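Local coordinates for 3-hydroxy-3-methylglutaryl-CoA lyase (Acinetobacter baumannii, PDB 6NDS), which belongs to the HMGL-like family of TIM-barrel enzymes and holds a zinc ion and coenzyme A in the crystal, at residues L16-V21 with I272-D277; Q28-W33 with L292-P297; G155-G160 with F250-S255; L170-L175 with L204-P209. All blocks are in the same frame, centred on the assembly; numbering follows the deposited sequence.

Contacts 1 and 4 lie at the end of the TIM barrel where the strands begin, contacts 2 and 3 at the end where they finish, the end that carries the zinc ion and coenzyme A. Along the chain contact 4 is nested within contact 3, and contact 3 within both contact 1 and contact 2, whose segments alternate. Centres of contacts 2 and 3 are about 20 Å apart, with nearest atoms about 4 Å apart but not touching; the centres of contacts 2 and 4, on opposite sides of the chain's centre, are about 35 Å apart. Through contacts 1 and 2, chain after the last strand, 237-240, packs back on strand 17-20 and the loop following helix 22-28.

Contact 1 of 4, residues L16-V21 with I272-D277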
loop_
_atom_site.group_PDB
_atom_site.type_symbol
_atom_site.label_atom_id
_atom_site.label_comp_id
_atom_site.label_asym_id
_atom_site.label_seq_id
_atom_site.Cartn_x
_atom_site.Cartn_y
_atom_site.Cartn_z
ATOM N N LEU A 16 -10.949 -9.837 -12.601
ATOM C CA LEU A 16 -10.836 -9.818 -11.148
ATOM C C LEU A 16 -12.187 -9.403 -10.584
ATOM O O LEU A 16 -12.709 -8.327 -10.911
ATOM C CB LEU A 16 -9.711 -8.890 -10.674
ATOM C CG LEU A 16 -9.369 -8.939 -9.163
ATOM C CD1 LEU A 16 -7.887 -8.593 -8.947
ATOM C CD2 LEU A 16 -10.251 -8.009 -8.364
ATOM N N VAL A 17 -12.742 -10.256 -9.727
ATOM C CA VAL A 17 -14.103 -10.119 -9.220
ATOM C C VAL A 17 -14.028 -9.389 -7.884
ATOM O O VAL A 17 -13.669 -9.983 -6.865
ATOM C CB VAL A 17 -14.769 -11.487 -9.061
ATOM C CG1 VAL A 17 -16.179 -11.332 -8.525
ATOM C CG2 VAL A 17 -14.768 -12.243 -10.398
ATOM N N VAL A 18 -14.396 -8.107 -7.881
ATOM C CA VAL A 18 -14.316 -7.273 -6.682
ATOM C C VAL A 18 -15.597 -7.444 -5.872
ATOM O O VAL A 18 -16.697 -7.276 -6.405
ATOM C CB VAL A 18 -14.101 -5.800 -7.065
ATOM C CG1 VAL A 18 -14.046 -4.934 -5.806
ATOM C CG2 VAL A 18 -12.821 -5.642 -7.885
ATOM N N GLN A 19 -15.462 -7.784 -4.586
ATOM C CA GLN A 19 -16.600 -8.042 -3.703
ATOM C C GLN A 19 -16.558 -7.047 -2.549
ATOM O O GLN A 19 -15.506 -6.845 -1.936
ATOM C CB GLN A 19 -16.570 -9.498 -3.209
ATOM C CG GLN A 19 -16.432 -10.496 -4.389
ATOM C CD GLN A 19 -16.277 -11.953 -3.996
ATOM O OE1 GLN A 19 -16.710 -12.837 -4.733
ATOM N NE2 GLN A 19 -15.623 -12.218 -2.863
ATOM N N GLU A 20 -17.689 -6.393 -2.281
ATOM C CA GLU A 20 -17.711 -5.230 -1.398
ATOM C C GLU A 20 -18.145 -5.639 0.005
ATOM O O GLU A 20 -19.163 -6.326 0.167
ATOM C CB GLU A 20 -18.652 -4.158 -1.962
ATOM C CG GLU A 20 -18.830 -2.922 -1.052
ATOM C CD GLU A 20 -17.531 -2.165 -0.795
ATOM O OE1 GLU A 20 -16.689 -2.040 -1.721
ATOM O OE2 GLU A 20 -17.341 -1.697 0.353
ATOM N N VAL A 21 -17.362 -5.238 1.017
ATOM C CA VAL A 21 -17.686 -5.615 2.399
ATOM C C VAL A 21 -17.773 -4.421 3.348
ATOM O O VAL A 21 -17.858 -4.607 4.570
ATOM C CB VAL A 21 -16.679 -6.651 2.949
ATOM C CG1 VAL A 21 -16.629 -7.908 2.049
ATOM C CG2 VAL A 21 -15.276 -6.039 3.123
ATOM N N ILE A 272 -6.163 -5.230 -15.794
ATOM C CA ILE A 272 -6.964 -6.350 -15.295
ATOM C C ILE A 272 -8.433 -5.945 -15.341
ATOM O O ILE A 272 -8.811 -4.930 -14.739
ATOM C CB ILE A 272 -6.543 -6.743 -13.869
ATOM C CG1 ILE A 272 -5.125 -7.318 -13.855
ATOM C CG2 ILE A 272 -7.531 -7.743 -13.286
ATOM C CD1 ILE A 272 -4.614 -7.609 -12.459
ATOM N N PRO A 273 -9.300 -6.689 -16.030
ATOM C CA PRO A 273 -10.712 -6.285 -16.089
ATOM C C PRO A 273 -11.385 -6.371 -14.723
ATOM O O PRO A 273 -11.072 -7.244 -13.910
ATOM C CB PRO A 273 -11.323 -7.291 -17.071
ATOM C CG PRO A 273 -10.174 -7.785 -17.883
ATOM C CD PRO A 273 -9.023 -7.834 -16.915
ATOM N N THR A 274 -12.287 -5.424 -14.465
ATOM C CA THR A 274 -13.288 -5.506 -13.397
ATOM C C THR A 274 -14.618 -5.058 -13.982
ATOM O O THR A 274 -14.679 -4.550 -15.107
ATOM C CB THR A 274 -12.967 -4.622 -12.167
ATOM O OG1 THR A 274 -13.357 -3.260 -12.442
ATOM C CG2 THR A 274 -11.482 -4.700 -11.752
ATOM N N THR A 275 -15.710 -5.233 -13.229
ATOM C CA THR A 275 -16.988 -4.673 -13.664
ATOM C C THR A 275 -17.394 -3.463 -12.828
ATOM O O THR A 275 -18.574 -3.111 -12.795
ATOM C CB THR A 275 -18.113 -5.713 -13.635
ATOM O OG1 THR A 275 -18.320 -6.164 -12.290
ATOM C CG2 THR A 275 -17.782 -6.911 -14.521
ATOM N N ILE A 276 -16.435 -2.799 -12.185
ATOM C CA ILE A 276 -16.714 -1.714 -11.246
ATOM C C ILE A 276 -16.519 -0.376 -11.952
ATOM O O ILE A 276 -15.545 -0.193 -12.688
ATOM C CB ILE A 276 -15.820 -1.809 -9.995
ATOM C CG1 ILE A 276 -15.800 -3.230 -9.412
ATOM C CG2 ILE A 276 -16.269 -0.788 -8.935
ATOM C CD1 ILE A 276 -17.184 -3.811 -9.114
ATOM N N ASP A 277 -17.440 0.563 -11.720
ATOM C CA ASP A 277 -17.332 1.929 -12.259
ATOM C C ASP A 277 -16.445 2.760 -11.320
ATOM O O ASP A 277 -16.903 3.274 -10.296
ATOM C CB ASP A 277 -18.731 2.518 -12.426
ATOM C CG ASP A 277 -18.743 3.957 -12.957
ATOM O OD1 ASP A 277 -17.698 4.638 -12.996
ATOM O OD2 ASP A 277 -19.848 4.415 -13.309
HETATM O O HOH W 1 -15.066 -6.920 -10.724
#
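L16, one residue ahead of strand 17-20, gives its backbone N to P273 O at 2.9 Å, with an N-H...O angle of 159°, and this bond brings the 272-277 loop against the start of the strand. A water adds a second polar link: it donates to L16 O at 2.8 Å and accepts from the backbone N atoms of V18 and T275. It thus ties three main-chain groups together where the two backbones do not bond directly.

Apolar contacts lie on both sides of these links. The CB of L16 meets I272 CG2 at 3.6 Å, the closest apolar approach of the pair of segments. I272 leaves its backbone in the direction of 16-21 and holds CG2 anti to its backbone N. Further along, V18 CB lies 3.9 Å from I276 CG1, and the two side chains approach at a slant; V18 CG2 also comes within 4.2 Å of T274 CG2.

Strand 17-20 is the first of the parallel barrel: V17 and Q19 bond through their backbones to strand 237-240 and its preceding residue R236, while E20 bonds to R53, so both neighbours of the closed barrel are in place. The loop connects helices 260-270 and 278-285, with C267 and V264 of the former touching the same apolar patch.

An ST turn constrains the loop at 274-276. With chi1 at 81°, T274 OG1 sits between the backbone N and the carbonyl carbon, and it accepts from I276 N at 3.1 Å. D277 then caps the next helix through OD1, which accepts from A280 N.

Contact 2 of 4, residues Q28-W33 with L292-P297; sequences QIEPTW and LGHDTP. With ACT (acetate ion), chain F.
E30 and H294 meet tip to tip. NE2 of H294 donates to E30 OE2 at 2.6 Å with an N-H...O angle of 163°, and the carboxylate receives it on the syn lone pair of OE2. OE2 lies in the ring plane at the edge of the imidazole, while carboxylate and ring planes, 24° apart, are close to coplanar.

L292 supplies the apolar side of this pair: its CD1 rests 3.9 Å from E30 OE2, and its CB and CD2 are also near that oxygen.

The other nitrogen helps to fix the ring's rotation. ND1 of H294 donates to D295 O at 2.8 Å along a nearly straight bond, although it lies above the plane of that carbonyl. Both bonds lie near the ring plane, so a turn about CB-CG would disturb both. Two donating ring nitrogens are consistent with a protonated imidazole facing a carboxylate.

In the TIM barrel the E30-H294 bond joins the loop after helix 22-28 to the loop between helices 288-292 and 299-303; the E30 side chain is about 13 Å from both coenzyme A and the zinc ion. E30 reaches across with its chain bent at chi2 (-59°).

Second-shell bonds position both loops: N67 ND2 donates to E30 O, and T296 OG1 is bonded to G243 O. Incidentally, T296 N donates to an acetate O at 2.8 Å, probably from the crystallisation liquor.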
loop_
_atom_site.group_PDB
_atom_site.type_symbol
_atom_site.label_atom_id
_atom_site.label_comp_id
_atom_site.label_asym_id
_atom_site.label_seq_id
_atom_site.Cartn_x
_atom_site.Cartn_y
_atom_site.Cartn_z
ATOM N N GLN A 28 -18.572 -2.495 11.307
ATOM C CA GLN A 28 -18.638 -3.174 12.602
ATOM C C GLN A 28 -17.711 -2.537 13.632
ATOM O O GLN A 28 -18.010 -2.569 14.832
ATOM C CB GLN A 28 -18.319 -4.659 12.434
ATOM C CG GLN A 28 -16.913 -4.926 12.007
ATOM C CD GLN A 28 -16.644 -6.391 11.717
ATOM O OE1 GLN A 28 -17.571 -7.199 11.564
ATOM N NE2 GLN A 28 -15.365 -6.741 11.633
ATOM N N ILE A 29 -16.610 -1.928 13.186
ATOM C CA ILE A 29 -15.601 -1.350 14.068
ATOM C C ILE A 29 -15.622 0.178 14.078
ATOM O O ILE A 29 -14.888 0.787 14.876
ATOM C CB ILE A 29 -14.193 -1.860 13.690
ATOM C CG1 ILE A 29 -13.201 -1.651 14.828
ATOM C CG2 ILE A 29 -13.724 -1.197 12.397
ATOM C CD1 ILE A 29 -11.843 -2.287 14.586
ATOM N N GLU A 30 -16.427 0.811 13.226
ATOM C CA GLU A 30 -16.538 2.264 13.232
ATOM C C GLU A 30 -16.963 2.752 14.609
ATOM O O GLU A 30 -17.868 2.173 15.219
ATOM C CB GLU A 30 -17.565 2.738 12.203
ATOM C CG GLU A 30 -17.005 3.041 10.848
ATOM C CD GLU A 30 -15.939 4.110 10.893
ATOM O OE1 GLU A 30 -14.821 3.840 10.411
ATOM O OE2 GLU A 30 -16.209 5.207 11.426
ATOM N N PRO A 31 -16.356 3.825 15.119
ATOM C CA PRO A 31 -16.720 4.299 16.462
ATOM C C PRO A 31 -18.167 4.744 16.573
ATOM O O PRO A 31 -18.800 4.535 17.614
ATOM C CB PRO A 31 -15.756 5.475 16.690
ATOM C CG PRO A 31 -14.648 5.259 15.730
ATOM C CD PRO A 31 -15.238 4.588 14.539
ATOM N N THR A 32 -18.701 5.367 15.536
ATOM C CA THR A 32 -20.028 5.955 15.609
ATOM C C THR A 32 -21.049 5.090 14.890
ATOM O O THR A 32 -20.762 4.452 13.875
ATOM C CB THR A 32 -20.053 7.360 15.008
ATOM O OG1 THR A 32 -19.550 7.314 13.663
ATOM C CG2 THR A 32 -19.221 8.313 15.856
ATOM N N TRP A 33 -22.250 5.091 15.445
ATOM C CA TRP A 33 -23.380 4.397 14.857
ATOM C C TRP A 33 -23.758 5.034 13.526
ATOM O O TRP A 33 -23.831 6.264 13.411
ATOM C CB TRP A 33 -24.540 4.475 15.848
ATOM C CG TRP A 33 -25.860 4.012 15.356
ATOM C CD1 TRP A 33 -26.932 4.792 15.008
ATOM C CD2 TRP A 33 -26.270 2.661 15.186
ATOM N NE1 TRP A 33 -27.984 3.998 14.623
ATOM C CE2 TRP A 33 -27.601 2.683 14.720
ATOM C CE3 TRP A 33 -25.637 1.425 15.374
ATOM C CZ2 TRP A 33 -28.311 1.521 14.440
ATOM C CZ3 TRP A 33 -26.351 0.268 15.103
ATOM C CH2 TRP A 33 -27.675 0.326 14.641
ATOM N N LEU A 292 -19.349 9.731 8.334
ATOM C CA LEU A 292 -18.723 9.152 9.510
ATOM C C LEU A 292 -18.057 10.176 10.409
ATOM O O LEU A 292 -17.748 9.854 11.564
ATOM C CB LEU A 292 -17.674 8.123 9.083
ATOM C CG LEU A 292 -18.148 7.006 8.153
ATOM C CD1 LEU A 292 -16.997 6.138 7.678
ATOM C CD2 LEU A 292 -19.221 6.183 8.857
ATOM N N GLY A 293 -17.816 11.389 9.917
ATOM C CA GLY A 293 -17.207 12.416 10.737
ATOM C C GLY A 293 -15.699 12.362 10.819
ATOM O O GLY A 293 -15.119 13.046 11.674
ATOM N N HIS A 294 -15.050 11.566 9.974
ATOM C CA HIS A 294 -13.597 11.495 9.925
ATOM C C HIS A 294 -13.191 11.041 8.533
ATOM O O HIS A 294 -14.006 10.503 7.778
ATOM C CB HIS A 294 -13.044 10.550 10.999
ATOM C CG HIS A 294 -13.563 9.149 10.890
ATOM N ND1 HIS A 294 -13.058 8.239 9.992
ATOM C CD2 HIS A 294 -14.547 8.509 11.567
ATOM C CE1 HIS A 294 -13.711 7.095 10.110
ATOM N NE2 HIS A 294 -14.617 7.231 11.064
ATOM N N ASP A 295 -11.924 11.274 8.192
ATOM C CA ASP A 295 -11.413 10.790 6.915
ATOM C C ASP A 295 -11.112 9.297 6.993
ATOM O O ASP A 295 -11.007 8.715 8.075
ATOM C CB ASP A 295 -10.153 11.554 6.506
ATOM C CG ASP A 295 -10.437 13.003 6.156
ATOM O OD1 ASP A 295 -9.675 13.882 6.609
ATOM O OD2 ASP A 295 -11.431 13.262 5.444
ATOM N N THR A 296 -10.979 8.672 5.826
ATOM C CA THR A 296 -10.766 7.236 5.725
ATOM C C THR A 296 -9.473 6.960 4.969
ATOM O O THR A 296 -8.980 7.824 4.234
ATOM C CB THR A 296 -11.943 6.535 5.021
ATOM O OG1 THR A 296 -11.806 6.641 3.597
ATOM C CG2 THR A 296 -13.283 7.130 5.456
ATOM N N PRO A 297 -8.892 5.756 5.123
ATOM C CA PRO A 297 -7.596 5.441 4.470
ATOM C C PRO A 297 -7.760 5.029 3.014
ATOM O O PRO A 297 -7.552 3.871 2.618
ATOM C CB PRO A 297 -7.058 4.289 5.331
ATOM C CG PRO A 297 -8.055 4.041 6.409
ATOM C CD PRO A 297 -9.335 4.668 6.010
HETATM C C ACT F . -11.268 10.593 2.516
HETATM O O ACT F . -11.565 10.349 3.715
HETATM O OXT ACT F . -12.035 10.824 1.538
HETATM C CH3 ACT F . -9.749 10.602 2.217
#

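Contact 3 of 4, residues G155-G160 with F250-S255; sequences GCPFEG and FAPGAS
Two loops at the ligand-bearing end of the TIM barrel meet here through P157, F158 and P252: one follows strand 145-151, the other strand 237-240. No hydrogen bond crosses between them, and the evidence for the contact is close apolar packing.

P252 is the shared partner. F158 CZ touches both CD (3.3 Å, a tight approach) and CG (3.5 Å) of P252, and F158 CE1 also lies close to P252 CG. F158 leaves its backbone at a tangent to the other loop, yet the end of the ring arrives there. At the ring edge, near its plane, CZ also has F250 O at 3.8 Å. From a second direction P157 CG packs 3.8 Å from P252 CD, with the two proline side chains crossing at about a right angle.

Each loop is held by internal bonds. C156 SG accepts from both F158 N at 3.2 Å and E159 N at 3.3 Å, which fixes the backbone just where the phenyl leaves it. A251 to A254 form a type II beta turn, closed by A254 N to A251 O at 3.0 Å, with P252 and G253 at its corner.

H310 and P311 of the second subunit pack on the same residues, and the side chain of F250 lies about 4 Å from coenzyme A: loops following the strands of a TIM barrel line its ligand site, and here they also meet the dimer partner.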
loop_
_atom_site.group_PDB
_atom_site.type_symbol
_atom_site.label_atom_id
_atom_site.label_comp_id
_atom_site.label_asym_id
_atom_site.label_seq_id
_atom_site.Cartn_x
_atom_site.Cartn_y
_atom_site.Cartn_z
ATOM N N GLY A 155 -1.832 -15.912 9.929
ATOM C CA GLY A 155 -1.241 -15.527 11.195
ATOM C C GLY A 155 -2.314 -14.942 12.096
ATOM O O GLY A 155 -3.378 -14.519 11.647
ATOM N N CYS A 156 -2.021 -14.929 13.395
ATOM C CA CYS A 156 -2.951 -14.529 14.437
ATOM C C CYS A 156 -2.315 -13.479 15.337
ATOM O O CYS A 156 -1.144 -13.610 15.714
ATOM C CB CYS A 156 -3.354 -15.752 15.268
ATOM S SG CYS A 156 -4.296 -15.373 16.764
ATOM N N PRO A 157 -3.058 -12.425 15.698
ATOM C CA PRO A 157 -2.494 -11.405 16.596
ATOM C C PRO A 157 -2.218 -11.916 18.005
ATOM O O PRO A 157 -1.482 -11.258 18.755
ATOM C CB PRO A 157 -3.573 -10.310 16.606
ATOM C CG PRO A 157 -4.855 -11.058 16.313
ATOM C CD PRO A 157 -4.458 -12.139 15.329
ATOM N N PHE A 158 -2.796 -13.056 18.399
ATOM C CA PHE A 158 -2.535 -13.652 19.703
ATOM C C PHE A 158 -1.474 -14.741 19.643
ATOM O O PHE A 158 -0.545 -14.754 20.457
ATOM C CB PHE A 158 -3.816 -14.257 20.292
ATOM C CG PHE A 158 -4.929 -13.277 20.482
ATOM C CD1 PHE A 158 -4.840 -12.289 21.451
ATOM C CD2 PHE A 158 -6.087 -13.370 19.721
ATOM C CE1 PHE A 158 -5.881 -11.393 21.651
ATOM C CE2 PHE A 158 -7.136 -12.471 19.909
ATOM C CZ PHE A 158 -7.029 -11.487 20.878
ATOM N N GLU A 159 -1.615 -15.671 18.697
ATOM C CA GLU A 159 -0.781 -16.864 18.645
ATOM C C GLU A 159 0.444 -16.695 17.759
ATOM O O GLU A 159 1.424 -17.433 17.929
ATOM C CB GLU A 159 -1.612 -18.060 18.154
ATOM C CG GLU A 159 -2.756 -18.447 19.104
ATOM C CD GLU A 159 -3.459 -19.748 18.719
ATOM O OE1 GLU A 159 -3.095 -20.346 17.682
ATOM O OE2 GLU A 159 -4.381 -20.171 19.456
ATOM N N GLY A 160 0.421 -15.745 16.846
ATOM C CA GLY A 160 1.530 -15.562 15.913
ATOM C C GLY A 160 1.363 -16.445 14.680
ATOM O O GLY A 160 0.359 -16.329 13.970
ATOM N N PHE A 250 -12.460 -7.534 17.934
ATOM C CA PHE A 250 -11.917 -8.543 18.833
ATOM C C PHE A 250 -10.577 -9.099 18.363
ATOM O O PHE A 250 -10.015 -9.977 19.025
ATOM C CB PHE A 250 -12.941 -9.670 19.024
ATOM C CG PHE A 250 -14.252 -9.189 19.582
ATOM C CD1 PHE A 250 -14.352 -8.808 20.912
ATOM C CD2 PHE A 250 -15.376 -9.085 18.776
ATOM C CE1 PHE A 250 -15.551 -8.348 21.433
ATOM C CE2 PHE A 250 -16.582 -8.625 19.296
ATOM C CZ PHE A 250 -16.666 -8.256 20.621
ATOM N N ALA A 251 -10.051 -8.599 17.242
ATOM C CA ALA A 251 -8.677 -8.864 16.849
ATOM C C ALA A 251 -7.851 -7.623 17.159
ATOM O O ALA A 251 -7.980 -6.614 16.447
ATOM C CB ALA A 251 -8.597 -9.214 15.362
ATOM N N PRO A 252 -7.008 -7.637 18.195
ATOM C CA PRO A 252 -6.393 -6.389 18.669
ATOM C C PRO A 252 -5.536 -5.736 17.595
ATOM O O PRO A 252 -4.770 -6.401 16.893
ATOM C CB PRO A 252 -5.541 -6.840 19.863
ATOM C CG PRO A 252 -6.057 -8.194 20.229
ATOM C CD PRO A 252 -6.529 -8.805 18.947
ATOM N N GLY A 253 -5.674 -4.416 17.475
ATOM C CA GLY A 253 -4.945 -3.677 16.464
ATOM C C GLY A 253 -5.395 -3.915 15.042
ATOM O O GLY A 253 -4.685 -3.524 14.109
ATOM N N ALA A 254 -6.544 -4.557 14.838
ATOM C CA ALA A 254 -7.050 -4.732 13.486
ATOM C C ALA A 254 -7.329 -3.373 12.855
ATOM O O ALA A 254 -7.605 -2.386 13.547
ATOM C CB ALA A 254 -8.319 -5.586 13.487
ATOM N N SER A 255 -7.239 -3.327 11.531
ATOM C CA SER A 255 -7.381 -2.079 10.796
ATOM C C SER A 255 -8.072 -2.387 9.471
ATOM O O SER A 255 -8.614 -3.479 9.265
ATOM C CB SER A 255 -6.014 -1.397 10.625
ATOM O OG SER A 255 -5.227 -2.090 9.673
#

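Contact 4 of 4, residues L170-L175 with L204-P209; sequences LVEHYL and LSLISP
L175 reaches from helix 164-176 to I207 and L206 of the 204-209 loop. CB leaves the helix toward that loop but makes no close contact itself. Chi1 of -95° leaves CG away from the usual staggered positions, and CG comes to 4.4 Å from I207 CG2. At CG the chain forks into two methyls that both meet the same partner: CD1 lies 3.9 Å from I207 CG2, and CD2 is 4.1 Å from it, so the single methyl of the isoleucine faces the fork of the leucine. CD2 also nears L206, 4.3 Å from its O, with CB slightly farther.

I207 can present that methyl because its CG1 takes the position between the backbone N and the carbonyl carbon (chi1 62°), which leaves CG2 anti to the carbonyl carbon.

One turn back on the helix, V171 repeats the theme with L206: V171 CG1 stands 4.2 Å from L206 CD1. E172 adds only the aliphatic part of its side chain, with CG at 4.5 Å from L206 CD1. The spacing of V171 and L175 puts both on one face of the helix, and L175 N bonds to V171 O at 3.0 Å. No hydrogen bond joins the two segments.

V171 and I207 both rest on the barrel wall, at I182 of strand 182-186, and I207 also reaches L212 of strand 212-216; helix 164-176 thus packs against the loop that leads from helix 193-203 into strand 212-216.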
loop_
_atom_site.group_PDB
_atom_site.type_symbol
_atom_site.label_atom_id
_atom_site.label_comp_id
_atom_site.label_asym_id
_atom_site.label_seq_id
_atom_site.Cartn_x
_atom_site.Cartn_y
_atom_site.Cartn_z
ATOM N N LEU A 170 -9.167 -27.189 7.809
ATOM C CA LEU A 170 -10.434 -26.485 7.974
ATOM C C LEU A 170 -11.139 -26.301 6.635
ATOM O O LEU A 170 -12.357 -26.470 6.543
ATOM C CB LEU A 170 -10.193 -25.138 8.655
ATOM C CG LEU A 170 -9.618 -25.246 10.069
ATOM C CD1 LEU A 170 -9.106 -23.887 10.542
ATOM C CD2 LEU A 170 -10.644 -25.804 11.038
ATOM N N VAL A 171 -10.390 -25.953 5.587
ATOM C CA VAL A 171 -10.979 -25.888 4.251
ATOM C C VAL A 171 -11.597 -27.232 3.876
ATOM O O VAL A 171 -12.729 -27.302 3.379
ATOM C CB VAL A 171 -9.928 -25.448 3.217
ATOM C CG1 VAL A 171 -10.497 -25.615 1.809
ATOM C CG2 VAL A 171 -9.502 -24.001 3.465
ATOM N N GLU A 172 -10.863 -28.326 4.113
ATOM C CA GLU A 172 -11.388 -29.648 3.782
ATOM C C GLU A 172 -12.657 -29.960 4.570
ATOM O O GLU A 172 -13.570 -30.619 4.056
ATOM C CB GLU A 172 -10.320 -30.715 4.032
ATOM C CG GLU A 172 -9.168 -30.678 3.042
ATOM C CD GLU A 172 -8.106 -31.715 3.343
ATOM O OE1 GLU A 172 -7.553 -32.288 2.383
ATOM O OE2 GLU A 172 -7.823 -31.959 4.538
ATOM N N HIS A 173 -12.736 -29.497 5.818
ATOM C CA HIS A 173 -13.941 -29.733 6.610
ATOM C C HIS A 173 -15.137 -28.993 6.015
ATOM O O HIS A 173 -16.248 -29.533 5.964
ATOM C CB HIS A 173 -13.702 -29.312 8.059
ATOM C CG HIS A 173 -14.672 -29.898 9.038
ATOM N ND1 HIS A 173 -15.878 -30.452 8.661
ATOM C CD2 HIS A 173 -14.611 -30.013 10.387
ATOM C CE1 HIS A 173 -16.516 -30.885 9.736
ATOM N NE2 HIS A 173 -15.770 -30.630 10.796
ATOM N N TYR A 174 -14.930 -27.755 5.564
ATOM C CA TYR A 174 -15.984 -27.052 4.841
ATOM C C TYR A 174 -16.441 -27.853 3.624
ATOM O O TYR A 174 -17.644 -28.009 3.383
ATOM C CB TYR A 174 -15.492 -25.671 4.419
ATOM C CG TYR A 174 -15.663 -24.566 5.438
ATOM C CD1 TYR A 174 -16.883 -24.333 6.066
ATOM C CD2 TYR A 174 -14.599 -23.730 5.750
ATOM C CE1 TYR A 174 -17.029 -23.289 6.982
ATOM C CE2 TYR A 174 -14.732 -22.699 6.655
ATOM C CZ TYR A 174 -15.948 -22.483 7.274
ATOM O OH TYR A 174 -16.066 -21.435 8.167
ATOM N N LEU A 175 -15.487 -28.370 2.842
ATOM C CA LEU A 175 -15.836 -29.146 1.652
ATOM C C LEU A 175 -16.637 -30.385 2.017
ATOM O O LEU A 175 -17.559 -30.773 1.289
ATOM C CB LEU A 175 -14.573 -29.544 0.886
ATOM C CG LEU A 175 -14.120 -28.642 -0.273
ATOM C CD1 LEU A 175 -14.241 -27.185 0.067
ATOM C CD2 LEU A 175 -12.695 -28.964 -0.677
ATOM N N LEU A 204 -5.959 -23.742 -4.389
ATOM C CA LEU A 204 -6.465 -23.912 -5.754
ATOM C C LEU A 204 -6.225 -25.310 -6.326
ATOM O O LEU A 204 -6.657 -25.574 -7.454
ATOM C CB LEU A 204 -5.854 -22.857 -6.682
ATOM C CG LEU A 204 -6.399 -21.449 -6.411
ATOM C CD1 LEU A 204 -5.695 -20.403 -7.276
ATOM C CD2 LEU A 204 -7.919 -21.383 -6.606
ATOM N N SER A 205 -5.549 -26.206 -5.607
ATOM C CA SER A 205 -5.569 -27.616 -5.975
ATOM C C SER A 205 -6.766 -28.346 -5.379
ATOM O O SER A 205 -7.006 -29.508 -5.727
ATOM C CB SER A 205 -4.276 -28.305 -5.528
ATOM O OG SER A 205 -4.302 -28.573 -4.138
ATOM N N LEU A 206 -7.504 -27.695 -4.479
ATOM C CA LEU A 206 -8.715 -28.223 -3.862
ATOM C C LEU A 206 -9.986 -27.621 -4.443
ATOM O O LEU A 206 -10.980 -28.334 -4.612
ATOM C CB LEU A 206 -8.701 -27.965 -2.351
ATOM C CG LEU A 206 -7.532 -28.524 -1.543
ATOM C CD1 LEU A 206 -7.554 -27.963 -0.126
ATOM C CD2 LEU A 206 -7.582 -30.042 -1.522
ATOM N N ILE A 207 -9.987 -26.316 -4.721
ATOM C CA ILE A 207 -11.147 -25.621 -5.260
ATOM C C ILE A 207 -10.696 -24.764 -6.438
ATOM O O ILE A 207 -9.504 -24.609 -6.705
ATOM C CB ILE A 207 -11.867 -24.760 -4.202
ATOM C CG1 ILE A 207 -10.935 -23.668 -3.668
ATOM C CG2 ILE A 207 -12.396 -25.638 -3.053
ATOM C CD1 ILE A 207 -11.599 -22.750 -2.646
ATOM N N SER A 208 -11.676 -24.204 -7.141
ATOM C CA SER A 208 -11.432 -23.485 -8.379
ATOM C C SER A 208 -11.372 -21.984 -8.138
ATOM O O SER A 208 -11.799 -21.486 -7.088
ATOM C CB SER A 208 -12.534 -23.800 -9.397
ATOM O OG SER A 208 -13.668 -22.994 -9.150
ATOM N N PRO A 209 -10.833 -21.221 -9.096
ATOM C CA PRO A 209 -10.841 -19.757 -8.952
ATOM C C PRO A 209 -12.236 -19.165 -8.878
ATOM O O PRO A 209 -12.389 -18.041 -8.389
ATOM C CB PRO A 209 -10.099 -19.278 -10.207
ATOM C CG PRO A 209 -9.238 -20.441 -10.600
ATOM C CD PRO A 209 -10.047 -21.660 -10.265
#